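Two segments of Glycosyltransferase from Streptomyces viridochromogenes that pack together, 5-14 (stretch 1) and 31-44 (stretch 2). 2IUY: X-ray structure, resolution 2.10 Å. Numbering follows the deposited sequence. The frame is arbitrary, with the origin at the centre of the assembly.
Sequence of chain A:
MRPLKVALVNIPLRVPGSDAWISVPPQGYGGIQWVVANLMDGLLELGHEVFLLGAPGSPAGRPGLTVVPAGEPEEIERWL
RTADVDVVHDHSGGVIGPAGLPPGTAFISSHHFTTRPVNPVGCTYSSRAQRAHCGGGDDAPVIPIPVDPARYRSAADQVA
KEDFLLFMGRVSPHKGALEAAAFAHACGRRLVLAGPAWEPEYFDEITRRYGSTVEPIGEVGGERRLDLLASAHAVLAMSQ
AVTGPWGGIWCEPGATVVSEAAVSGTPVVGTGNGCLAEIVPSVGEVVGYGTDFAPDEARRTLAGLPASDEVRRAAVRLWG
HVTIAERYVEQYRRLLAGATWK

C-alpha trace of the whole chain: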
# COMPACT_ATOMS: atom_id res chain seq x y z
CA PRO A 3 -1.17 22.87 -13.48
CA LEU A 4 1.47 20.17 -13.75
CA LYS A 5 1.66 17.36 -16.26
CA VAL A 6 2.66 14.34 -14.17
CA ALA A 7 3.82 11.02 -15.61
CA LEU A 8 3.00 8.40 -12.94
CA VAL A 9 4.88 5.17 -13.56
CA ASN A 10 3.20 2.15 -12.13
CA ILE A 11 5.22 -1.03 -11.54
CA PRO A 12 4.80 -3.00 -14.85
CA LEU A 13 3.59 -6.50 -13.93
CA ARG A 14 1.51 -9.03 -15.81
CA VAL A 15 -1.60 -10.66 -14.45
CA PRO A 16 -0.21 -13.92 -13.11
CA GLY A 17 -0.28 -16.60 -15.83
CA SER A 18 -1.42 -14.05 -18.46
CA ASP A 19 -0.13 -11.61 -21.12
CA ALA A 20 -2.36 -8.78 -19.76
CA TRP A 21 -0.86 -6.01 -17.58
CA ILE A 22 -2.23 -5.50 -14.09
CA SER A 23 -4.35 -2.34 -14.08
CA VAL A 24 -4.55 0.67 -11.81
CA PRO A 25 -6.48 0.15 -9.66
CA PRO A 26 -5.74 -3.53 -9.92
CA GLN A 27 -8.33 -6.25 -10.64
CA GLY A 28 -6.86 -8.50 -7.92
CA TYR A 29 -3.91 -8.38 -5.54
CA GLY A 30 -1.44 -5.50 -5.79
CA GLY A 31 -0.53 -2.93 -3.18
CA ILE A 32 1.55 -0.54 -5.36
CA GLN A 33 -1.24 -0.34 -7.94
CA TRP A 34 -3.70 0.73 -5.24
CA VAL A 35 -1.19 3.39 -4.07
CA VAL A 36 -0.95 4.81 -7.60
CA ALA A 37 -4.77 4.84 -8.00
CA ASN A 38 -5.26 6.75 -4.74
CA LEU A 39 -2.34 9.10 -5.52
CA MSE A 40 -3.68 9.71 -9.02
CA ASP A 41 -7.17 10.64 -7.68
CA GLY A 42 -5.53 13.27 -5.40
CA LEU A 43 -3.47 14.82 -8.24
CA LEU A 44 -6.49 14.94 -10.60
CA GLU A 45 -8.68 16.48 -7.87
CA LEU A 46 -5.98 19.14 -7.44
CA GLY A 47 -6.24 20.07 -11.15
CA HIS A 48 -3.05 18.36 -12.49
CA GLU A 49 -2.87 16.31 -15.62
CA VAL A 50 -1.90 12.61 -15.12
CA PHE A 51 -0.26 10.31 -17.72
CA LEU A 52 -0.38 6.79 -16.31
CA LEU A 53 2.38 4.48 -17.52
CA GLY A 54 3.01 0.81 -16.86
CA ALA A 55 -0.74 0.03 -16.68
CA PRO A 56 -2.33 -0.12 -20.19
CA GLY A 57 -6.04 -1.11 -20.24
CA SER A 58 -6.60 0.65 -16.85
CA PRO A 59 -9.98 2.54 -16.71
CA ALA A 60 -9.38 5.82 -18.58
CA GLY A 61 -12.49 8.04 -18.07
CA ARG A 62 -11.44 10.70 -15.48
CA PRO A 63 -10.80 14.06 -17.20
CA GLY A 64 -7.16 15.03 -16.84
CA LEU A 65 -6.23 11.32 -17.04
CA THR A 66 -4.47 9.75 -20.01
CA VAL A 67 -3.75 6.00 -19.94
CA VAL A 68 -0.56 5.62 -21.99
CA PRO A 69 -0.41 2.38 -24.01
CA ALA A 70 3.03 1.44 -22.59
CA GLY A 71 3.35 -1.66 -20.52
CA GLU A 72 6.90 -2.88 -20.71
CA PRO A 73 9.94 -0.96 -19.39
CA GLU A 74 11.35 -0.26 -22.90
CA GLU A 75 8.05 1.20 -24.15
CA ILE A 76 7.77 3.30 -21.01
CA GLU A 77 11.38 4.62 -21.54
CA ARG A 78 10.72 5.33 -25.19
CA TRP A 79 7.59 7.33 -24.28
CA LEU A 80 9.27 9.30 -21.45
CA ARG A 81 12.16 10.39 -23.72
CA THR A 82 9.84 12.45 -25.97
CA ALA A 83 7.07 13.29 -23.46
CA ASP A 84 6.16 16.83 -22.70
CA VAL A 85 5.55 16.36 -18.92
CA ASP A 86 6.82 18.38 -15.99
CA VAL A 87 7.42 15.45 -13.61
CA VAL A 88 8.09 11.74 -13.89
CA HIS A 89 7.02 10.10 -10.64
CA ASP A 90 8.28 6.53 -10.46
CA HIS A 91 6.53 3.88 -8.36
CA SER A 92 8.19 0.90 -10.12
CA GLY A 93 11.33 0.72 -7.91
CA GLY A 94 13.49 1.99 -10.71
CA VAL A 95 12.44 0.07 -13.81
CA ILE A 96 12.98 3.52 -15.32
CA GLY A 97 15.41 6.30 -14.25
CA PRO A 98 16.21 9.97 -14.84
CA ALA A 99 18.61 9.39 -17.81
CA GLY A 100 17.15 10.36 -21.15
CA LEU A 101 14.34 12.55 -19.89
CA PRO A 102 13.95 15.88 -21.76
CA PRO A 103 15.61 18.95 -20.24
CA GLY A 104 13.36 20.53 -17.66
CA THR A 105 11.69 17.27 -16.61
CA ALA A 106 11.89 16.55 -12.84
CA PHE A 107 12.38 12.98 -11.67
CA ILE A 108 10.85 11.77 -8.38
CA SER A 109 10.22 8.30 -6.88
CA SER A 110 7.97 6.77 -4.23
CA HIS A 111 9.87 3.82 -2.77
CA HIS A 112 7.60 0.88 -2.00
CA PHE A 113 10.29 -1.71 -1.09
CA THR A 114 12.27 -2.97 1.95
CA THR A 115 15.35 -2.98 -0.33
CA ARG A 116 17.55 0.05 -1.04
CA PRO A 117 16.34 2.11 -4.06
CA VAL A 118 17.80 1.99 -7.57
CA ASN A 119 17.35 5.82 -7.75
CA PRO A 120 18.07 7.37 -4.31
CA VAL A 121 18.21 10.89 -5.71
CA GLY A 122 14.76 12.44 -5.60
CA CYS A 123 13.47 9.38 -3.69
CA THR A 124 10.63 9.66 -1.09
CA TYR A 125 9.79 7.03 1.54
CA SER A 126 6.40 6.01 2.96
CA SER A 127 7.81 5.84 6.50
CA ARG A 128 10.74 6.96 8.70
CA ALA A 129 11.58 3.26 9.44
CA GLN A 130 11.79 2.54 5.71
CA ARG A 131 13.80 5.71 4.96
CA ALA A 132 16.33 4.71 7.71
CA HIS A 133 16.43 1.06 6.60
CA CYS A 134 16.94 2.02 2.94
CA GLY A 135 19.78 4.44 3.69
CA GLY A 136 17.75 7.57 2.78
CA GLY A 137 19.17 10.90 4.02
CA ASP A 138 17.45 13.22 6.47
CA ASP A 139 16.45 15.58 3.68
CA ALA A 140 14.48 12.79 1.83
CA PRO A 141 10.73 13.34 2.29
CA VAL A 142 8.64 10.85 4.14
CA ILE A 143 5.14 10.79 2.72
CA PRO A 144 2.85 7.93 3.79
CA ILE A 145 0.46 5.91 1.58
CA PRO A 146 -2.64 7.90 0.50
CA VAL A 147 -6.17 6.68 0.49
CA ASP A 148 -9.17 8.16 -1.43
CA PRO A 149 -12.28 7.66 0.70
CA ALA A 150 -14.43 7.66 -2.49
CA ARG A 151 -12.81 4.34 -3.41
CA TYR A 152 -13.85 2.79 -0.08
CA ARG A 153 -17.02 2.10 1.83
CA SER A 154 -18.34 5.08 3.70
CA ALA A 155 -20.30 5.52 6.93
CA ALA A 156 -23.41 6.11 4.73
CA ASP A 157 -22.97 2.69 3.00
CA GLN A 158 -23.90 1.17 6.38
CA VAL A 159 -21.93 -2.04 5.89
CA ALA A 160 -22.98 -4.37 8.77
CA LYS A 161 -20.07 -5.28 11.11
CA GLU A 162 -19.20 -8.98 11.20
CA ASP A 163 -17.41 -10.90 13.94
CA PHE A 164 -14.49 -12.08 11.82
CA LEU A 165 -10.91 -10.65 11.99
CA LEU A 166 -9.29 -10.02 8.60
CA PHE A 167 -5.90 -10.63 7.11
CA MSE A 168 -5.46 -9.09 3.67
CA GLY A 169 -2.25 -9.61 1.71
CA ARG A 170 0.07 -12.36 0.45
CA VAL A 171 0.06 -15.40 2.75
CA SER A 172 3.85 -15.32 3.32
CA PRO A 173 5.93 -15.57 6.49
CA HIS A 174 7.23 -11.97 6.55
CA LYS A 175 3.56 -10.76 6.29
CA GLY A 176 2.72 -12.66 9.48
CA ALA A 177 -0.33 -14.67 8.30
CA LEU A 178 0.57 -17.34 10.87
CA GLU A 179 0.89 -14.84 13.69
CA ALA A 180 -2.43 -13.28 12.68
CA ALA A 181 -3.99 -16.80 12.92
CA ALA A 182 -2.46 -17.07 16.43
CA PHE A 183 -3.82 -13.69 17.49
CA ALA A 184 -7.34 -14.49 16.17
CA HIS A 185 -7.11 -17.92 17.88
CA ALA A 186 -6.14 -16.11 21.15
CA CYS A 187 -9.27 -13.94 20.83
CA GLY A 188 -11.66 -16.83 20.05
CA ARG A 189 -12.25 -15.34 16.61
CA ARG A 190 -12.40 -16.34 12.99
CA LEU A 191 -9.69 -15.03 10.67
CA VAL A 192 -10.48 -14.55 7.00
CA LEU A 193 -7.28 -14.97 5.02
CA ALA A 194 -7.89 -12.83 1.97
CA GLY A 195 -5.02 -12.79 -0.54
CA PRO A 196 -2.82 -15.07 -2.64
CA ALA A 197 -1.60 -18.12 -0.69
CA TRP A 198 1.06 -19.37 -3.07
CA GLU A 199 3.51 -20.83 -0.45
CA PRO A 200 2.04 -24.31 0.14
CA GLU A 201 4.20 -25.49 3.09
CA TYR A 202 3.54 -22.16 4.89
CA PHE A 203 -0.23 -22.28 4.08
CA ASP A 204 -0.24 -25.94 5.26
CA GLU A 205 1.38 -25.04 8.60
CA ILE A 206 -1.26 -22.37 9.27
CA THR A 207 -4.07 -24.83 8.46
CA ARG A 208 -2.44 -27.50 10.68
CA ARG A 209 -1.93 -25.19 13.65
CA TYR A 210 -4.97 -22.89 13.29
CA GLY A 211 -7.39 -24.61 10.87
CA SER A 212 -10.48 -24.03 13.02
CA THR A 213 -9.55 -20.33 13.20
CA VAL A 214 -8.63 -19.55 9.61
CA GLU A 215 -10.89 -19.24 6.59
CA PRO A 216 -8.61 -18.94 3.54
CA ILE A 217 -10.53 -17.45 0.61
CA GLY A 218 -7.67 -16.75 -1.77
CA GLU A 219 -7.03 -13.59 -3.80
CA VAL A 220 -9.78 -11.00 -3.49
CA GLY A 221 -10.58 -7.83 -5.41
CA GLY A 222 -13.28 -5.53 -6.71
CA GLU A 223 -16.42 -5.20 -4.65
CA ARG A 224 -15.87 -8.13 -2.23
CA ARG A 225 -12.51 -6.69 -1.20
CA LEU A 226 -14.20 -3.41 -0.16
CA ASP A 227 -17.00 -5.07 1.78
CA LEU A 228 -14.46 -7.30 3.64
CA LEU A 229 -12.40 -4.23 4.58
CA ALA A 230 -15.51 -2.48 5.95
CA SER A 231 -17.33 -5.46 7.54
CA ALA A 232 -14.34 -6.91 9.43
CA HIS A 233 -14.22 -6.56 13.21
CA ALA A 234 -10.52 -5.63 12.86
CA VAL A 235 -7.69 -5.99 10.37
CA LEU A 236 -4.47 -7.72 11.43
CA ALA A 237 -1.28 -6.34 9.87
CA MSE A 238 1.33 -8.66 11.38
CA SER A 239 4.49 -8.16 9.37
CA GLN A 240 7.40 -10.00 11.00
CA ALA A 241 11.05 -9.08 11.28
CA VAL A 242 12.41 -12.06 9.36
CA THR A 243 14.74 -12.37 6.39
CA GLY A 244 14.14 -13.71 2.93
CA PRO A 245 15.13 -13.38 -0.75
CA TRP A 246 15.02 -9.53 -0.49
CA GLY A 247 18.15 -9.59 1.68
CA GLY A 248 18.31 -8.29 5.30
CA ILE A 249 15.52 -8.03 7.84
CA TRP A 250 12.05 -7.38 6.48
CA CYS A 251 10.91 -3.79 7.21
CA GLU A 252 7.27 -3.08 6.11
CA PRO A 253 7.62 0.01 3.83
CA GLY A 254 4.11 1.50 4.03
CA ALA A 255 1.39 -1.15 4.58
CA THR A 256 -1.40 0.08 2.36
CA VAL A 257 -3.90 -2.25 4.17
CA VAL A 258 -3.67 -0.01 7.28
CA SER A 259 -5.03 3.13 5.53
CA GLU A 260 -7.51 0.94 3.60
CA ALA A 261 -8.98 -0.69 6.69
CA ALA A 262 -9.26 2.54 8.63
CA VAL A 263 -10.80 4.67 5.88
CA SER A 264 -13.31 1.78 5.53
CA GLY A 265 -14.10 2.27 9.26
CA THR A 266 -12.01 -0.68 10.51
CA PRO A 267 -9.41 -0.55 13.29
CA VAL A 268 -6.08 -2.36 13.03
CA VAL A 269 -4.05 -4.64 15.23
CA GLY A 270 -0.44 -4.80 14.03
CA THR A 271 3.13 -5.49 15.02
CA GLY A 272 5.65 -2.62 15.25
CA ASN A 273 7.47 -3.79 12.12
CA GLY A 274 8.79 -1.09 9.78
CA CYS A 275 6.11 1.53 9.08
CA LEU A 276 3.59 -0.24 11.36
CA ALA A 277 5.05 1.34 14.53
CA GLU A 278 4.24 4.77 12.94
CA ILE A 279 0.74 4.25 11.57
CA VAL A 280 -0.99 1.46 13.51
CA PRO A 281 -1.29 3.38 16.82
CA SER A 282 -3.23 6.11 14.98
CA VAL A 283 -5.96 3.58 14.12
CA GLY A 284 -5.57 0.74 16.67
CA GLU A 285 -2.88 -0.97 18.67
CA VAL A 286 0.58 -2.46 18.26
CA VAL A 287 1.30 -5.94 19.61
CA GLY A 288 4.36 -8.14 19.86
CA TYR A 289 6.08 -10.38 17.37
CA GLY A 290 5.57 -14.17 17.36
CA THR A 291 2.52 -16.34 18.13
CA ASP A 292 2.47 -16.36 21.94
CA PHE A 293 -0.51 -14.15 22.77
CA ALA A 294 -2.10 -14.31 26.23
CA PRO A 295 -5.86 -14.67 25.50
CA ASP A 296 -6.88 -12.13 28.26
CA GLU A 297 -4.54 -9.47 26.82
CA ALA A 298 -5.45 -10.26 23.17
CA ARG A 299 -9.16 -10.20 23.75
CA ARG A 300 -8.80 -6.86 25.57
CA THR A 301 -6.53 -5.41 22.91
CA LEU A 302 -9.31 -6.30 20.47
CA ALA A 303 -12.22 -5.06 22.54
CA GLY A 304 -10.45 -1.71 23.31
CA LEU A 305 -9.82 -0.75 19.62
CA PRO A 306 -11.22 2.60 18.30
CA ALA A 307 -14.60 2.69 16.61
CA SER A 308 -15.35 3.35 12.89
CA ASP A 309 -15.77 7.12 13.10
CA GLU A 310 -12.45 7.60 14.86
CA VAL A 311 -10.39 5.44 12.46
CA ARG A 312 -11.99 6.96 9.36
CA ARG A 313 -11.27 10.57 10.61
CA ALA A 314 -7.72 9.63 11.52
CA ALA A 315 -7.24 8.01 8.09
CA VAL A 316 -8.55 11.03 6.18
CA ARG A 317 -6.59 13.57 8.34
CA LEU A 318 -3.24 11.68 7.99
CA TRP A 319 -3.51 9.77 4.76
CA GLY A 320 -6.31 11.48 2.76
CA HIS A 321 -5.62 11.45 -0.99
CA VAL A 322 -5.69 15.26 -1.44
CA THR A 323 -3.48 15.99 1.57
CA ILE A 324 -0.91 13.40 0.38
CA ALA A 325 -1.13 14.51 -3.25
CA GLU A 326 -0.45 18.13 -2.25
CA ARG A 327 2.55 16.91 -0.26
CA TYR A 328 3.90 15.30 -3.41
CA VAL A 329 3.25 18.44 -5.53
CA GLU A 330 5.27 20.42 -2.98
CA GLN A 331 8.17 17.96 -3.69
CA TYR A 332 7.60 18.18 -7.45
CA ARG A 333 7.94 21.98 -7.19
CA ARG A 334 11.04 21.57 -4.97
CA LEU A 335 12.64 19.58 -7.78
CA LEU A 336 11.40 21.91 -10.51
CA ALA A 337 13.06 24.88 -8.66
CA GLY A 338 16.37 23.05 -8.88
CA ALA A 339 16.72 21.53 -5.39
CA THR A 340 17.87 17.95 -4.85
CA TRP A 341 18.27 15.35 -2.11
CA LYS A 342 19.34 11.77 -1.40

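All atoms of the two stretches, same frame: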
# COMPACT_ATOMS: atom_id res chain seq x y z
N LYS A 5 1.84 18.61 -15.53
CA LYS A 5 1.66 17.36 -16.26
C LYS A 5 2.54 16.35 -15.58
O LYS A 5 3.74 16.56 -15.47
CB LYS A 5 1.97 17.52 -17.74
CG LYS A 5 1.09 18.62 -18.41
CD LYS A 5 0.91 18.33 -19.87
CE LYS A 5 1.85 19.01 -20.80
NZ LYS A 5 1.67 18.41 -22.22
N VAL A 6 1.92 15.30 -15.01
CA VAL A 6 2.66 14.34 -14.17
C VAL A 6 2.58 12.96 -14.83
O VAL A 6 1.48 12.44 -15.10
CB VAL A 6 2.14 14.24 -12.70
CG1 VAL A 6 3.07 13.28 -11.83
CG2 VAL A 6 1.95 15.65 -12.00
N ALA A 7 3.74 12.40 -15.14
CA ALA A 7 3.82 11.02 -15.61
C ALA A 7 4.01 10.15 -14.38
O ALA A 7 5.03 10.28 -13.70
CB ALA A 7 4.98 10.84 -16.57
N LEU A 8 3.00 9.31 -14.09
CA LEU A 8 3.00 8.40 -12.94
C LEU A 8 3.32 7.04 -13.46
O LEU A 8 2.54 6.54 -14.25
CB LEU A 8 1.63 8.28 -12.28
CG LEU A 8 1.15 9.29 -11.26
CD1 LEU A 8 -0.28 8.85 -10.75
CD2 LEU A 8 2.21 9.48 -10.13
N VAL A 9 4.42 6.42 -12.98
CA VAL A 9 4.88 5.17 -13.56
C VAL A 9 4.57 4.12 -12.55
O VAL A 9 5.18 4.06 -11.48
CB VAL A 9 6.44 5.15 -13.93
CG1 VAL A 9 6.76 3.95 -14.83
CG2 VAL A 9 6.86 6.43 -14.68
N ASN A 10 3.57 3.31 -12.90
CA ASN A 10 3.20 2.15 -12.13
C ASN A 10 4.24 1.09 -12.38
O ASN A 10 4.90 1.10 -13.43
CB ASN A 10 1.84 1.61 -12.63
CG ASN A 10 1.38 0.39 -11.88
OD1 ASN A 10 1.41 0.37 -10.65
ND2 ASN A 10 0.92 -0.62 -12.60
N ILE A 11 4.34 0.15 -11.44
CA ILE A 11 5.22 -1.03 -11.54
C ILE A 11 4.62 -1.97 -12.60
O ILE A 11 3.50 -2.48 -12.42
CB ILE A 11 5.35 -1.76 -10.17
CG1 ILE A 11 6.31 -2.95 -10.28
CG2 ILE A 11 3.95 -2.27 -9.64
CD1 ILE A 11 6.72 -3.56 -8.91
N PRO A 12 5.34 -2.15 -13.75
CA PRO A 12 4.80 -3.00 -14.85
C PRO A 12 4.85 -4.52 -14.54
O PRO A 12 5.93 -5.10 -14.46
CB PRO A 12 5.66 -2.62 -16.08
CG PRO A 12 6.60 -1.56 -15.64
CD PRO A 12 6.63 -1.53 -14.09
N LEU A 13 3.68 -5.13 -14.33
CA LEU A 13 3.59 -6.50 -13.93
C LEU A 13 2.42 -7.13 -14.67
O LEU A 13 1.35 -6.54 -14.75
CB LEU A 13 3.30 -6.61 -12.41
CG LEU A 13 4.43 -6.31 -11.40
CD1 LEU A 13 3.95 -6.47 -9.93
CD2 LEU A 13 5.65 -7.24 -11.66
N ARG A 14 2.61 -8.36 -15.14
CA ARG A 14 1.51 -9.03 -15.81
C ARG A 14 0.62 -9.74 -14.84
O ARG A 14 1.06 -10.14 -13.77
CB ARG A 14 2.03 -9.98 -16.89
CG ARG A 14 2.46 -9.20 -18.14
CD ARG A 14 3.08 -10.12 -19.09
NE ARG A 14 4.15 -9.45 -19.81
CZ ARG A 14 4.00 -8.90 -21.00
NH1 ARG A 14 2.82 -8.93 -21.61
NH2 ARG A 14 5.04 -8.32 -21.58
N GLY A 31 -0.70 -4.12 -3.99
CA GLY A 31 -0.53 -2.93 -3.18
C GLY A 31 -0.05 -1.69 -3.89
O GLY A 31 -0.68 -0.68 -3.73
N ILE A 32 1.05 -1.74 -4.65
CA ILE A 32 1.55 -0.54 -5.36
C ILE A 32 0.54 0.12 -6.30
O ILE A 32 0.48 1.36 -6.43
CB ILE A 32 2.89 -0.80 -6.15
CG1 ILE A 32 4.04 -1.09 -5.16
CG2 ILE A 32 3.23 0.40 -7.10
CD1 ILE A 32 5.34 -1.66 -5.86
N GLN A 33 -0.25 -0.73 -6.95
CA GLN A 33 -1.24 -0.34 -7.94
C GLN A 33 -2.39 0.42 -7.27
O GLN A 33 -2.90 1.37 -7.83
CB GLN A 33 -1.75 -1.57 -8.69
CG GLN A 33 -0.68 -2.27 -9.50
CD GLN A 33 -0.04 -3.49 -8.77
OE1 GLN A 33 -0.06 -3.60 -7.54
NE2 GLN A 33 0.52 -4.39 -9.55
N TRP A 34 -2.77 -0.01 -6.07
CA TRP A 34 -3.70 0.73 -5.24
C TRP A 34 -3.10 2.09 -4.82
O TRP A 34 -3.76 3.12 -4.89
CB TRP A 34 -4.15 -0.09 -3.99
CG TRP A 34 -5.33 -0.98 -4.37
CD1 TRP A 34 -5.36 -2.34 -4.47
CD2 TRP A 34 -6.62 -0.52 -4.78
NE1 TRP A 34 -6.60 -2.76 -4.92
CE2 TRP A 34 -7.40 -1.65 -5.10
CE3 TRP A 34 -7.21 0.75 -4.87
CZ2 TRP A 34 -8.73 -1.55 -5.49
CZ3 TRP A 34 -8.53 0.85 -5.29
CH2 TRP A 34 -9.27 -0.29 -5.60
N VAL A 35 -1.84 2.10 -4.43
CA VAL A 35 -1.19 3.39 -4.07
C VAL A 35 -1.31 4.38 -5.21
O VAL A 35 -1.68 5.53 -5.00
CB VAL A 35 0.29 3.21 -3.65
CG1 VAL A 35 0.95 4.59 -3.36
CG2 VAL A 35 0.39 2.27 -2.42
N VAL A 36 -0.98 3.94 -6.41
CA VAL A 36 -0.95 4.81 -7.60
C VAL A 36 -2.35 5.34 -7.94
O VAL A 36 -2.50 6.48 -8.30
CB VAL A 36 -0.31 4.05 -8.81
CG1 VAL A 36 -0.28 4.92 -10.06
CG2 VAL A 36 1.13 3.61 -8.46
N ALA A 37 -3.38 4.47 -7.81
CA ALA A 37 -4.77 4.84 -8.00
C ALA A 37 -5.20 5.97 -7.04
O ALA A 37 -5.80 6.95 -7.48
CB ALA A 37 -5.68 3.59 -7.85
N ASN A 38 -4.87 5.83 -5.77
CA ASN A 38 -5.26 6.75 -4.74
C ASN A 38 -4.49 8.08 -4.88
O ASN A 38 -5.08 9.19 -4.73
CB ASN A 38 -5.01 6.14 -3.32
CG ASN A 38 -6.07 5.11 -2.94
OD1 ASN A 38 -7.27 5.42 -2.89
ND2 ASN A 38 -5.61 3.91 -2.59
N LEU A 39 -3.20 7.95 -5.17
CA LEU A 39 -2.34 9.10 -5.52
C LEU A 39 -2.89 9.89 -6.72
O LEU A 39 -3.02 11.12 -6.68
CB LEU A 39 -0.87 8.67 -5.77
CG LEU A 39 0.05 9.87 -6.14
CD1 LEU A 39 -0.07 11.04 -5.12
CD2 LEU A 39 1.50 9.53 -6.36
N MSE A 40 -3.18 9.16 -7.78
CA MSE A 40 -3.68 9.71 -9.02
C MSE A 40 -4.98 10.51 -8.81
O MSE A 40 -5.18 11.54 -9.44
CB MSE A 40 -3.91 8.53 -9.96
CG MSE A 40 -4.71 8.82 -11.18
SE MSE A 40 -4.90 7.13 -12.15
CE MSE A 40 -6.45 6.39 -11.16
N ASP A 41 -5.88 9.99 -7.98
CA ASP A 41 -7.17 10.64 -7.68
C ASP A 41 -6.89 11.98 -7.02
O ASP A 41 -7.51 12.98 -7.34
CB ASP A 41 -7.98 9.80 -6.70
CG ASP A 41 -8.58 8.56 -7.32
OD1 ASP A 41 -8.38 8.32 -8.54
OD2 ASP A 41 -9.23 7.81 -6.55
N GLY A 42 -5.96 11.99 -6.07
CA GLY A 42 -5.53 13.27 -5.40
C GLY A 42 -5.04 14.33 -6.39
O GLY A 42 -5.52 15.48 -6.36
N LEU A 43 -4.10 13.95 -7.26
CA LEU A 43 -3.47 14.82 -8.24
C LEU A 43 -4.50 15.41 -9.22
O LEU A 43 -4.44 16.56 -9.52
CB LEU A 43 -2.38 14.06 -9.02
CG LEU A 43 -1.14 13.69 -8.18
CD1 LEU A 43 -0.27 12.75 -8.93
CD2 LEU A 43 -0.39 15.02 -7.74
N LEU A 44 -5.40 14.56 -9.74
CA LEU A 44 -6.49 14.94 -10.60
C LEU A 44 -7.45 15.89 -9.89
O LEU A 44 -7.94 16.84 -10.49
CB LEU A 44 -7.22 13.68 -11.10
CG LEU A 44 -6.46 12.75 -12.09
CD1 LEU A 44 -7.27 11.44 -12.30
CD2 LEU A 44 -6.13 13.48 -13.43

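The contact joins a strand, residues 5-9, and the loop after it to one face of helix 31-44. Strand and helix run nearly antiparallel, at 164°, with their axes 10.0 Å apart at closest approach. No hydrogen bond crosses between them. What holds the stretches together is the fit of side chains, which buries 479 Å² in all, both sides summed.

Leu 8 is the main bump. It has the largest covered area of any residue here, 94 Å². Its CA-to-CB bond points toward the helix, and its forked end enters a hollow lined by Val 36, Leu 39, Met 40 and Leu 43. The two methyls spread within it. Leu 8 CD1 lies 4.0 Å from Val 36 CG1 and 3.7 Å from Met 40 CB. Leu 8 CD2 lies 3.8 Å from Leu 39 CD2 and 4.3 Å from Leu 43 CD1. Met 40, a selenomethionine in the model, offers the base of its side chain here; its end leads away.

Val 6 also points toward the helix. Its short side chain makes a looser contact, with Val 6 CG1 4.5 Å from Leu 43 CD1. Ala 7, between Val 6 and Leu 8, makes no contact, as expected from the alternation of a strand.

Beyond the strand, Ile 11 meets Ile 32 near the start of the helix stretch, with Ile 11 CG2 3.8 Å from Ile 32 CG2. Between this pair and the Leu 8 cluster sits Asn 10. It starts sideways, but its end comes nearer the helix. Asn 10 OD1 is 3.6 Å from Gln 33 CG, 3.9 Å from Val 36 CG2 and 4.0 Å from Ile 32 CG2. This oxygen is buried without a polar partner, whereas Asn 10 ND2 is hydrogen-bonded elsewhere in the structure. Leu 13 adds a small, exposed contact beside Gln 33.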